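Local coordinates for protein AimR transcriptional regulator (Bacillus phage phi3T, PDB 5ZVV) that activates transcription of the phage aimX locus as a homodimer, apparently favouring the lytic cycle, until the arbitrium peptide converts it to an inactive monomer, at residues Val284-Asp289 / Ala298-Asn303; Gly114-Leu119 / Cys140-Ala145; Leu167-Ser172 / Ala198-Asn203; Asp59-Leu64 / Asp87-Asp92. All coordinates share one frame; numbering follows the deposited sequence.

Interaction 1 (Val284-Asp289 / Ala298-Asn303)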
# COMPACT_ATOMS: atom_id res chain seq x y z
N VAL A 284 19.94 14.93 26.63
CA VAL A 284 19.96 15.92 25.56
C VAL A 284 21.23 15.72 24.74
O VAL A 284 22.34 15.69 25.27
CB VAL A 284 19.90 17.35 26.14
CG1 VAL A 284 19.94 18.38 25.02
CG2 VAL A 284 18.65 17.52 26.99
N ASN A 285 21.06 15.58 23.43
CA ASN A 285 22.18 15.39 22.52
C ASN A 285 22.66 16.75 22.04
O ASN A 285 21.96 17.43 21.28
CB ASN A 285 21.78 14.50 21.35
CG ASN A 285 22.98 13.97 20.57
OD1 ASN A 285 23.99 14.66 20.41
ND2 ASN A 285 22.87 12.75 20.07
N TYR A 286 23.84 17.16 22.49
CA TYR A 286 24.44 18.43 22.11
C TYR A 286 25.43 18.30 20.96
O TYR A 286 25.95 19.31 20.49
CB TYR A 286 25.13 19.07 23.31
CG TYR A 286 24.20 19.46 24.44
CD1 TYR A 286 23.53 20.68 24.42
CD2 TYR A 286 23.99 18.62 25.53
CE1 TYR A 286 22.68 21.04 25.45
CE2 TYR A 286 23.14 18.98 26.57
CZ TYR A 286 22.48 20.19 26.52
OH TYR A 286 21.63 20.56 27.54
N ASN A 287 25.71 17.08 20.51
CA ASN A 287 26.74 16.85 19.50
C ASN A 287 26.15 16.17 18.27
O ASN A 287 26.65 15.13 17.83
CB ASN A 287 27.86 16.00 20.08
CG ASN A 287 28.41 16.59 21.36
OD1 ASN A 287 27.74 16.59 22.39
ND2 ASN A 287 29.63 17.10 21.31
N SER A 288 25.10 16.76 17.71
CA SER A 288 24.40 16.13 16.60
C SER A 288 23.68 17.20 15.80
O SER A 288 23.19 18.19 16.37
CB SER A 288 23.41 15.07 17.10
OG SER A 288 22.73 14.45 16.03
N ASP A 289 23.62 17.01 14.49
CA ASP A 289 22.71 17.75 13.64
C ASP A 289 21.68 16.83 13.00
O ASP A 289 21.02 17.21 12.02
CB ASP A 289 23.46 18.57 12.58
CG ASP A 289 24.32 17.72 11.67
OD1 ASP A 289 24.46 16.51 11.92
OD2 ASP A 289 24.87 18.28 10.70
N ALA A 298 15.59 21.01 20.88
CA ALA A 298 14.71 22.17 20.87
C ALA A 298 13.54 21.98 21.82
O ALA A 298 13.11 22.93 22.49
CB ALA A 298 14.22 22.45 19.45
N PHE A 299 13.01 20.76 21.90
CA PHE A 299 11.98 20.43 22.89
C PHE A 299 12.47 20.75 24.30
O PHE A 299 11.79 21.44 25.07
CB PHE A 299 11.61 18.95 22.75
CG PHE A 299 10.32 18.56 23.41
CD1 PHE A 299 9.55 19.47 24.11
CD2 PHE A 299 9.88 17.24 23.34
CE1 PHE A 299 8.37 19.09 24.72
CE2 PHE A 299 8.70 16.85 23.95
CZ PHE A 299 7.94 17.78 24.64
N TYR A 300 13.67 20.25 24.65
CA TYR A 300 14.25 20.52 25.96
C TYR A 300 14.40 22.01 26.21
O TYR A 300 14.07 22.51 27.30
CB TYR A 300 15.59 19.80 26.07
CG TYR A 300 16.40 20.14 27.29
CD1 TYR A 300 16.08 19.60 28.53
CD2 TYR A 300 17.51 20.97 27.21
CE1 TYR A 300 16.83 19.89 29.66
CE2 TYR A 300 18.26 21.28 28.33
CZ TYR A 300 17.92 20.73 29.55
OH TYR A 300 18.67 21.03 30.67
N TYR A 301 14.90 22.75 25.22
CA TYR A 301 15.01 24.20 25.36
C TYR A 301 13.64 24.84 25.62
O TYR A 301 13.52 25.72 26.47
CB TYR A 301 15.65 24.80 24.10
CG TYR A 301 17.14 24.62 24.02
CD1 TYR A 301 17.90 24.35 25.15
CD2 TYR A 301 17.80 24.73 22.80
CE1 TYR A 301 19.27 24.19 25.07
CE2 TYR A 301 19.17 24.57 22.71
CZ TYR A 301 19.90 24.30 23.85
OH TYR A 301 21.27 24.14 23.76
N ILE A 302 12.62 24.40 24.88
CA ILE A 302 11.27 24.93 25.08
C ILE A 302 10.81 24.71 26.51
O ILE A 302 10.25 25.60 27.15
CB ILE A 302 10.29 24.29 24.08
CG1 ILE A 302 10.57 24.76 22.65
CG2 ILE A 302 8.85 24.58 24.47
CD1 ILE A 302 9.85 23.95 21.60
N ASN A 303 11.04 23.50 27.04
CA ASN A 303 10.65 23.23 28.41
C ASN A 303 11.41 24.11 29.39
O ASN A 303 10.84 24.59 30.38
CB ASN A 303 10.87 21.75 28.74
CG ASN A 303 9.80 20.86 28.14
OD1 ASN A 303 8.74 21.34 27.74
ND2 ASN A 303 10.07 19.57 28.09
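Val284 lays one methyl group, CG2, over a face of the Tyr300 ring, and this CH-pi contact is the centre of the packing between loop 284-289 and helix 291-304. CG2 stands 3.6 Å from the centroid of the Tyr300 ring, only 16° off the ring normal, and lies closest to Tyr300 CG at 3.5 Å. The two side chains meet at about a right angle. Tyr300 turns its ring out to the loop because its CG is anti to the backbone N (chi1 172°), while the branched valine has a second methyl, CG1, that rests over a face of the Tyr286 ring from its own segment. Valine therefore serves as a wedge between two aromatic groups.

Tyr286 reaches the helix with its far end. Its OH comes to 3.5 Å from Tyr300 CE2, an oblique approach, and its ring edge, at CE1, meets Tyr301 OH at 3.8 Å, near the ring plane. The polar partner of that hydroxyl is Arg297, one turn earlier; toward Tyr286 it makes a van der Waals contact. Behind Tyr286 the loop is folded by Asn285, whose OD1 accepts from Asn287 N at 3.0 Å, within the carbonyl plane. Tyrosine suits positions 286 and 300, at this border with solvent, offering a flat apolar surface with a polar end. Here the loop that joins two helices folds back on the second of them, its bend marked by an Asx turn.

Interaction 2 (Gly114-Leu119 / Cys140-Ala145)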
# COMPACT_ATOMS: atom_id res chain seq x y z
N GLY A 114 22.58 -17.19 -0.92
CA GLY A 114 23.40 -16.04 -1.24
C GLY A 114 22.68 -15.05 -2.13
O GLY A 114 22.82 -13.84 -1.97
N LYS A 115 21.89 -15.55 -3.09
CA LYS A 115 21.18 -14.66 -4.00
C LYS A 115 20.03 -13.96 -3.29
O LYS A 115 19.79 -12.77 -3.51
CB LYS A 115 20.68 -15.45 -5.21
CG LYS A 115 21.80 -15.82 -6.18
CD LYS A 115 21.55 -17.16 -6.86
CE LYS A 115 20.35 -17.11 -7.79
NZ LYS A 115 20.10 -18.43 -8.43
N VAL A 116 19.31 -14.68 -2.42
CA VAL A 116 18.18 -14.07 -1.71
C VAL A 116 18.68 -13.02 -0.73
O VAL A 116 18.15 -11.91 -0.66
CB VAL A 116 17.34 -15.15 -1.01
CG1 VAL A 116 16.26 -14.50 -0.15
CG2 VAL A 116 16.70 -16.07 -2.04
N TYR A 117 19.72 -13.35 0.04
CA TYR A 117 20.27 -12.36 0.97
C TYR A 117 20.95 -11.22 0.22
O TYR A 117 20.98 -10.09 0.72
CB TYR A 117 21.25 -13.03 1.94
CG TYR A 117 20.55 -13.67 3.12
CD1 TYR A 117 19.99 -14.93 3.01
CD2 TYR A 117 20.45 -13.00 4.33
CE1 TYR A 117 19.34 -15.52 4.09
CE2 TYR A 117 19.81 -13.58 5.41
CZ TYR A 117 19.26 -14.83 5.28
OH TYR A 117 18.62 -15.41 6.36
N SER A 118 21.49 -11.49 -0.96
CA SER A 118 22.02 -10.41 -1.79
C SER A 118 20.91 -9.44 -2.19
O SER A 118 21.09 -8.22 -2.12
CB SER A 118 22.71 -10.98 -3.02
OG SER A 118 23.33 -9.95 -3.78
N LEU A 119 19.75 -9.98 -2.60
CA LEU A 119 18.60 -9.12 -2.89
C LEU A 119 18.17 -8.35 -1.65
O LEU A 119 17.87 -7.15 -1.73
CB LEU A 119 17.44 -9.96 -3.42
CG LEU A 119 17.61 -10.63 -4.78
CD1 LEU A 119 16.37 -11.41 -5.14
CD2 LEU A 119 17.92 -9.60 -5.85
N CYS A 140 15.48 -16.74 -9.31
CA CYS A 140 16.35 -17.61 -8.52
C CYS A 140 15.87 -19.05 -8.46
O CYS A 140 16.65 -19.92 -8.08
CB CYS A 140 16.49 -17.06 -7.10
SG CYS A 140 17.31 -15.45 -6.97
N LYS A 141 14.61 -19.32 -8.83
CA LYS A 141 14.01 -20.65 -8.71
C LYS A 141 14.20 -21.19 -7.29
O LYS A 141 14.83 -22.23 -7.06
CB LYS A 141 14.56 -21.62 -9.76
CG LYS A 141 14.32 -21.17 -11.19
CD LYS A 141 15.04 -22.07 -12.20
CE LYS A 141 14.41 -23.44 -12.28
NZ LYS A 141 15.06 -24.30 -13.30
N ILE A 142 13.65 -20.44 -6.33
CA ILE A 142 13.86 -20.73 -4.92
C ILE A 142 13.19 -22.05 -4.56
O ILE A 142 11.99 -22.23 -4.80
CB ILE A 142 13.33 -19.57 -4.06
CG1 ILE A 142 14.06 -18.27 -4.42
CG2 ILE A 142 13.47 -19.89 -2.58
CD1 ILE A 142 13.46 -17.04 -3.79
N LYS A 143 13.96 -22.96 -3.98
CA LYS A 143 13.49 -24.30 -3.64
C LYS A 143 13.33 -24.53 -2.15
O LYS A 143 12.33 -25.11 -1.72
CB LYS A 143 14.44 -25.36 -4.20
CG LYS A 143 14.84 -25.16 -5.65
CD LYS A 143 13.72 -25.52 -6.60
CE LYS A 143 14.25 -25.66 -8.02
NZ LYS A 143 13.19 -26.10 -8.98
N SER A 144 14.31 -24.11 -1.34
CA SER A 144 14.27 -24.37 0.09
C SER A 144 13.13 -23.61 0.74
O SER A 144 12.81 -22.48 0.36
CB SER A 144 15.60 -23.98 0.74
OG SER A 144 15.72 -22.57 0.81
N ALA A 145 12.51 -24.24 1.75
CA ALA A 145 11.45 -23.58 2.49
C ALA A 145 11.94 -22.27 3.11
O ALA A 145 11.32 -21.22 2.95
CB ALA A 145 10.91 -24.52 3.57
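Cys140 and Lys115 pack most closely here, the buried thiol lying against the aliphatic part of the lysine. Cys140 SG is 3.6 Å from Lys115 CE and 3.8 Å from Lys115 CB, so the bent lysine chain curls round the sulfur. The bends at chi2 (147°) and chi3 (67°) bring CE back to it. A small, weakly polar cysteine fits such a place, where the loop passes close to the helix. Beside it, Val116 CG2 touches Ile142 CD1 at 3.8 Å, two branched side chains crossing at about a right angle.

The other side is looser. Lys115 NZ comes no nearer to Cys140 O than 3.8 Å and makes no hydrogen bond across the contact. Lys141, with the positive phi that ends helix 130-139, directs its CB away from helix 108-124 and is exposed, where a long charged chain can stay in water.

Further along, Ser144 is the N-cap of helix 145-161, its OG bonded to Met147 N and also to Glu112 of helix 108-124. Ile142 reaches Met147 and Ser137 as well, so the loop between helices 130-139 and 145-161 closes over the side of helix 108-124.

Interaction 3 (Leu167-Ser172 / Ala198-Asn203)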
# COMPACT_ATOMS: atom_id res chain seq x y z
N LEU A 167 0.85 -3.27 3.02
CA LEU A 167 1.59 -4.31 2.31
C LEU A 167 2.54 -5.06 3.22
O LEU A 167 2.96 -6.17 2.88
CB LEU A 167 2.35 -3.70 1.14
CG LEU A 167 1.56 -3.81 -0.16
CD1 LEU A 167 2.10 -2.84 -1.18
CD2 LEU A 167 1.61 -5.23 -0.70
N MSE A 168 2.91 -4.50 4.37
CA MSE A 168 3.62 -5.28 5.37
C MSE A 168 2.67 -6.36 5.86
O MSE A 168 2.98 -7.55 5.78
CB MSE A 168 4.09 -4.41 6.54
CG MSE A 168 5.20 -3.43 6.21
SE MSE A 168 5.82 -2.42 7.76
CE MSE A 168 6.67 -3.88 8.75
N LYS A 169 1.50 -5.92 6.32
CA LYS A 169 0.56 -6.83 6.96
C LYS A 169 0.20 -7.98 6.04
O LYS A 169 0.37 -9.16 6.39
CB LYS A 169 -0.69 -6.07 7.41
CG LYS A 169 -0.38 -4.94 8.39
CD LYS A 169 -1.60 -4.10 8.72
CE LYS A 169 -2.61 -4.89 9.53
NZ LYS A 169 -3.78 -4.04 9.91
N SER A 170 -0.25 -7.66 4.82
CA SER A 170 -0.58 -8.70 3.85
C SER A 170 0.59 -9.65 3.64
O SER A 170 0.41 -10.87 3.60
CB SER A 170 -1.03 -8.08 2.53
OG SER A 170 0.02 -7.34 1.92
N THR A 171 1.81 -9.11 3.53
CA THR A 171 2.98 -9.97 3.35
C THR A 171 3.10 -10.96 4.50
O THR A 171 3.30 -12.16 4.28
CB THR A 171 4.25 -9.14 3.22
OG1 THR A 171 4.19 -8.33 2.04
CG2 THR A 171 5.47 -10.05 3.13
N SER A 172 2.94 -10.48 5.74
CA SER A 172 3.07 -11.37 6.88
C SER A 172 1.97 -12.42 6.91
O SER A 172 2.16 -13.48 7.52
CB SER A 172 3.07 -10.58 8.19
OG SER A 172 1.83 -9.91 8.39
N ALA A 198 5.48 -6.04 15.88
CA ALA A 198 5.44 -5.16 17.05
C ALA A 198 5.39 -3.70 16.62
O ALA A 198 4.59 -2.91 17.15
CB ALA A 198 6.64 -5.42 17.96
N ASN A 199 6.24 -3.31 15.66
CA ASN A 199 6.21 -1.93 15.20
C ASN A 199 4.93 -1.63 14.42
O ASN A 199 4.38 -0.52 14.52
CB ASN A 199 7.45 -1.63 14.35
CG ASN A 199 8.71 -1.58 15.18
OD1 ASN A 199 8.69 -1.21 16.36
ND2 ASN A 199 9.84 -1.94 14.57
N ILE A 200 4.43 -2.61 13.66
CA ILE A 200 3.13 -2.44 13.01
C ILE A 200 2.05 -2.13 14.05
O ILE A 200 1.26 -1.19 13.89
CB ILE A 200 2.76 -3.69 12.20
CG1 ILE A 200 3.68 -3.86 10.99
CG2 ILE A 200 1.30 -3.63 11.76
CD1 ILE A 200 3.40 -5.12 10.20
N SER A 201 2.03 -2.90 15.13
CA SER A 201 1.00 -2.72 16.15
C SER A 201 1.14 -1.39 16.86
O SER A 201 0.13 -0.71 17.12
CB SER A 201 1.05 -3.87 17.15
OG SER A 201 0.85 -5.11 16.50
N LEU A 202 2.37 -0.99 17.18
CA LEU A 202 2.57 0.31 17.81
C LEU A 202 2.11 1.44 16.90
O LEU A 202 1.51 2.42 17.37
CB LEU A 202 4.04 0.49 18.19
CG LEU A 202 4.44 1.79 18.91
CD1 LEU A 202 5.58 1.51 19.86
CD2 LEU A 202 4.85 2.88 17.93
N ASN A 203 2.37 1.33 15.60
CA ASN A 203 1.99 2.40 14.68
C ASN A 203 0.47 2.57 14.62
O ASN A 203 -0.02 3.68 14.40
CB ASN A 203 2.55 2.12 13.29
CG ASN A 203 2.36 3.29 12.35
OD1 ASN A 203 3.03 4.32 12.49
ND2 ASN A 203 1.47 3.15 11.38
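Ile200 fits between Met168 and Lys169 in a helix-helix contact of the all-helical, TPR-related repeat fold of AimR. The methionine is present as selenomethionine, introduced in place of methionine. Its terminal CE lies 3.7 Å from Ile200 CG1 and 3.8 Å from Ile200 CD1, the two chains sliding past each other in opposite directions. The bend at chi3 (68°) turns CE back alongside the isoleucine, and Met168 CB, close to the helix backbone, also touches Ile200 CD1 (3.8 Å). The other branch, Ile200 CG2, faces Lys169 CG at 4.0 Å. A beta-branched isoleucine thus offers one arm to each neighbour, while a flexible methionine can follow its outline.

Lys169 gives only its methylene part to this packing; its NZ forms a salt bridge with Glu204, just past helix 184-203, so the charge lies at the edge of a mostly buried contact. Further out, Met168 also rests on Tyr159 and Leu160 of helix 145-161 and on Leu196. On the same short helix, Leu167 packs against Leu167 of the second subunit, so this helix takes part in the dimer contact.

Hydroxyl side chains bind back to the helix 165-173 that carries these residues. Ser172 OG donates to Lys169 O at 2.6 Å, on a lone pair in the carbonyl plane. Leu167 O accepts from both Thr171 N and Thr171 OG1, the hydroxyl donating at 2.6 Å with a C=O...donor angle of 171°.

Interaction 4 (Asp59-Leu64 / Asp87-Asp92)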
# COMPACT_ATOMS: atom_id res chain seq x y z
N ASP A 59 30.77 -9.05 24.54
CA ASP A 59 31.20 -7.78 23.97
C ASP A 59 32.10 -7.93 22.76
O ASP A 59 32.37 -6.93 22.08
CB ASP A 59 31.93 -6.93 25.03
CG ASP A 59 30.97 -6.23 25.97
OD1 ASP A 59 29.83 -5.93 25.56
OD2 ASP A 59 31.37 -5.98 27.13
N SER A 60 32.57 -9.14 22.46
CA SER A 60 33.48 -9.36 21.34
C SER A 60 32.96 -10.40 20.36
O SER A 60 33.73 -10.92 19.54
CB SER A 60 34.86 -9.78 21.86
OG SER A 60 34.76 -10.94 22.66
N GLU A 61 31.66 -10.71 20.41
CA GLU A 61 31.13 -11.77 19.55
C GLU A 61 31.20 -11.38 18.07
O GLU A 61 31.38 -12.25 17.22
CB GLU A 61 29.70 -12.13 19.94
CG GLU A 61 28.68 -11.03 19.72
CD GLU A 61 27.25 -11.55 19.70
OE1 GLU A 61 27.07 -12.78 19.54
OE2 GLU A 61 26.32 -10.74 19.84
N GLU A 62 31.06 -10.09 17.76
CA GLU A 62 31.11 -9.68 16.35
C GLU A 62 32.49 -9.92 15.75
O GLU A 62 32.60 -10.33 14.59
CB GLU A 62 30.71 -8.21 16.20
CG GLU A 62 30.77 -7.74 14.76
CD GLU A 62 30.29 -6.32 14.57
OE1 GLU A 62 29.97 -5.66 15.58
OE2 GLU A 62 30.23 -5.86 13.41
N GLN A 63 33.55 -9.67 16.52
CA GLN A 63 34.90 -9.86 15.99
C GLN A 63 35.25 -11.34 15.90
O GLN A 63 35.67 -11.83 14.84
CB GLN A 63 35.90 -9.10 16.86
CG GLN A 63 35.78 -7.57 16.78
CD GLN A 63 34.66 -7.01 17.64
OE1 GLN A 63 34.10 -7.70 18.50
NE2 GLN A 63 34.32 -5.74 17.42
N LEU A 64 35.09 -12.06 17.01
CA LEU A 64 35.39 -13.49 17.03
C LEU A 64 34.59 -14.23 15.96
O LEU A 64 35.15 -15.00 15.18
CB LEU A 64 35.09 -14.07 18.41
CG LEU A 64 35.81 -13.42 19.60
CD1 LEU A 64 35.52 -14.19 20.87
CD2 LEU A 64 37.31 -13.33 19.34
N ASP A 87 23.27 -11.20 9.45
CA ASP A 87 22.39 -10.14 8.98
C ASP A 87 21.42 -9.68 10.07
O ASP A 87 21.09 -8.49 10.14
CB ASP A 87 21.61 -10.60 7.75
CG ASP A 87 20.76 -9.50 7.17
OD1 ASP A 87 21.32 -8.60 6.51
OD2 ASP A 87 19.53 -9.52 7.38
N ILE A 88 20.96 -10.60 10.92
CA ILE A 88 20.03 -10.17 11.97
C ILE A 88 20.75 -9.29 12.99
O ILE A 88 20.12 -8.43 13.62
CB ILE A 88 19.35 -11.38 12.63
CG1 ILE A 88 18.08 -10.94 13.36
CG2 ILE A 88 20.30 -12.09 13.60
CD1 ILE A 88 17.29 -12.08 13.98
N ASN A 89 22.05 -9.48 13.17
CA ASN A 89 22.85 -8.61 14.03
C ASN A 89 23.26 -7.32 13.34
O ASN A 89 23.85 -6.45 14.00
CB ASN A 89 24.10 -9.35 14.51
CG ASN A 89 23.83 -10.29 15.66
OD1 ASN A 89 23.68 -9.87 16.81
ND2 ASN A 89 23.78 -11.59 15.36
N GLN A 90 22.98 -7.18 12.04
CA GLN A 90 23.37 -6.01 11.24
C GLN A 90 24.89 -5.88 11.16
O GLN A 90 25.43 -4.77 11.18
CB GLN A 90 22.73 -4.73 11.77
CG GLN A 90 21.22 -4.67 11.57
CD GLN A 90 20.59 -3.44 12.20
OE1 GLN A 90 21.27 -2.63 12.82
NE2 GLN A 90 19.27 -3.31 12.05
N TRP A 91 25.57 -7.02 11.06
CA TRP A 91 27.01 -7.04 10.80
C TRP A 91 27.22 -7.00 9.28
O TRP A 91 27.59 -7.98 8.63
CB TRP A 91 27.65 -8.26 11.43
CG TRP A 91 27.47 -8.35 12.91
CD1 TRP A 91 27.13 -7.34 13.76
CD2 TRP A 91 27.62 -9.52 13.73
NE1 TRP A 91 27.06 -7.81 15.05
CE2 TRP A 91 27.36 -9.14 15.06
CE3 TRP A 91 27.95 -10.86 13.46
CZ2 TRP A 91 27.41 -10.05 16.12
CZ3 TRP A 91 28.01 -11.75 14.52
CH2 TRP A 91 27.74 -11.34 15.83
N ASP A 92 26.98 -5.81 8.72
CA ASP A 92 26.81 -5.66 7.27
C ASP A 92 28.06 -6.08 6.50
O ASP A 92 27.95 -6.73 5.45
CB ASP A 92 26.45 -4.22 6.93
CG ASP A 92 25.08 -3.82 7.44
OD1 ASP A 92 24.23 -4.71 7.61
OD2 ASP A 92 24.86 -2.61 7.68
O HOH W 1 23.85 -10.61 19.33
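Glu61 OE2 and Asn89 OD1 share one water, which donates to both and joins the two segments without a direct bond. The water lies 2.5 Å from Glu61 OE2 and 2.6 Å from Asn89 OD1. The bridge suits two acceptors that could not bond to each other. Tyr85 fixes both side chains from behind: its OH is hydrogen-bonded to Glu61 OE1, and its backbone O accepts from Asn89 ND2, so the amide is held with OD1 turned to the water.

The rest of the contact is built on the indole of Trp91. Glu62 lies flat over one face, its carboxylate plane only 7° from that of the ring. Glu62 CG stands 3.6 Å from the centroid of the Trp91 five-membered ring, almost on its normal, and Glu62 CD is 3.4 Å from Trp91 CD1. With CG anti to the backbone N (chi1 179°), the extended chain runs along the indole. Glu61 meets the same ring differently, its carboxylate at the edge and turned 82° to the ring plane, with CD 3.9 Å from Trp91 CZ2. Asn89 CB lies over the opposite face, so the broad, flat tryptophan is clasped between residues of both segments.

Trp91 is brought there by two successive motifs: Gln90, with positive phi, leaves the helical conformation in a Schellman motif, and an inverse gamma turn follows, centred on Trp91, which is also the N-cap position of helix 92-103.

All four contacts join helices or their connecting loops within one all-helical fold, and none has a direct hydrogen bond across its segments. Interaction 3 is the most buried and purely helix to helix, and it alone has a residue touching the second subunit. Interactions 1 and 2 each set a loop against a helix nearer the periphery, about 45 Å apart between centres and on opposite sides of the chain's centre: the first relies on aromatic faces, the second on aliphatic and sulfur packing. Interaction 4 adds a water bridge and carboxylates around an indole. It touches interaction 2, where Tyr117 CE2 lies 4.2 Å from Asp87 CB.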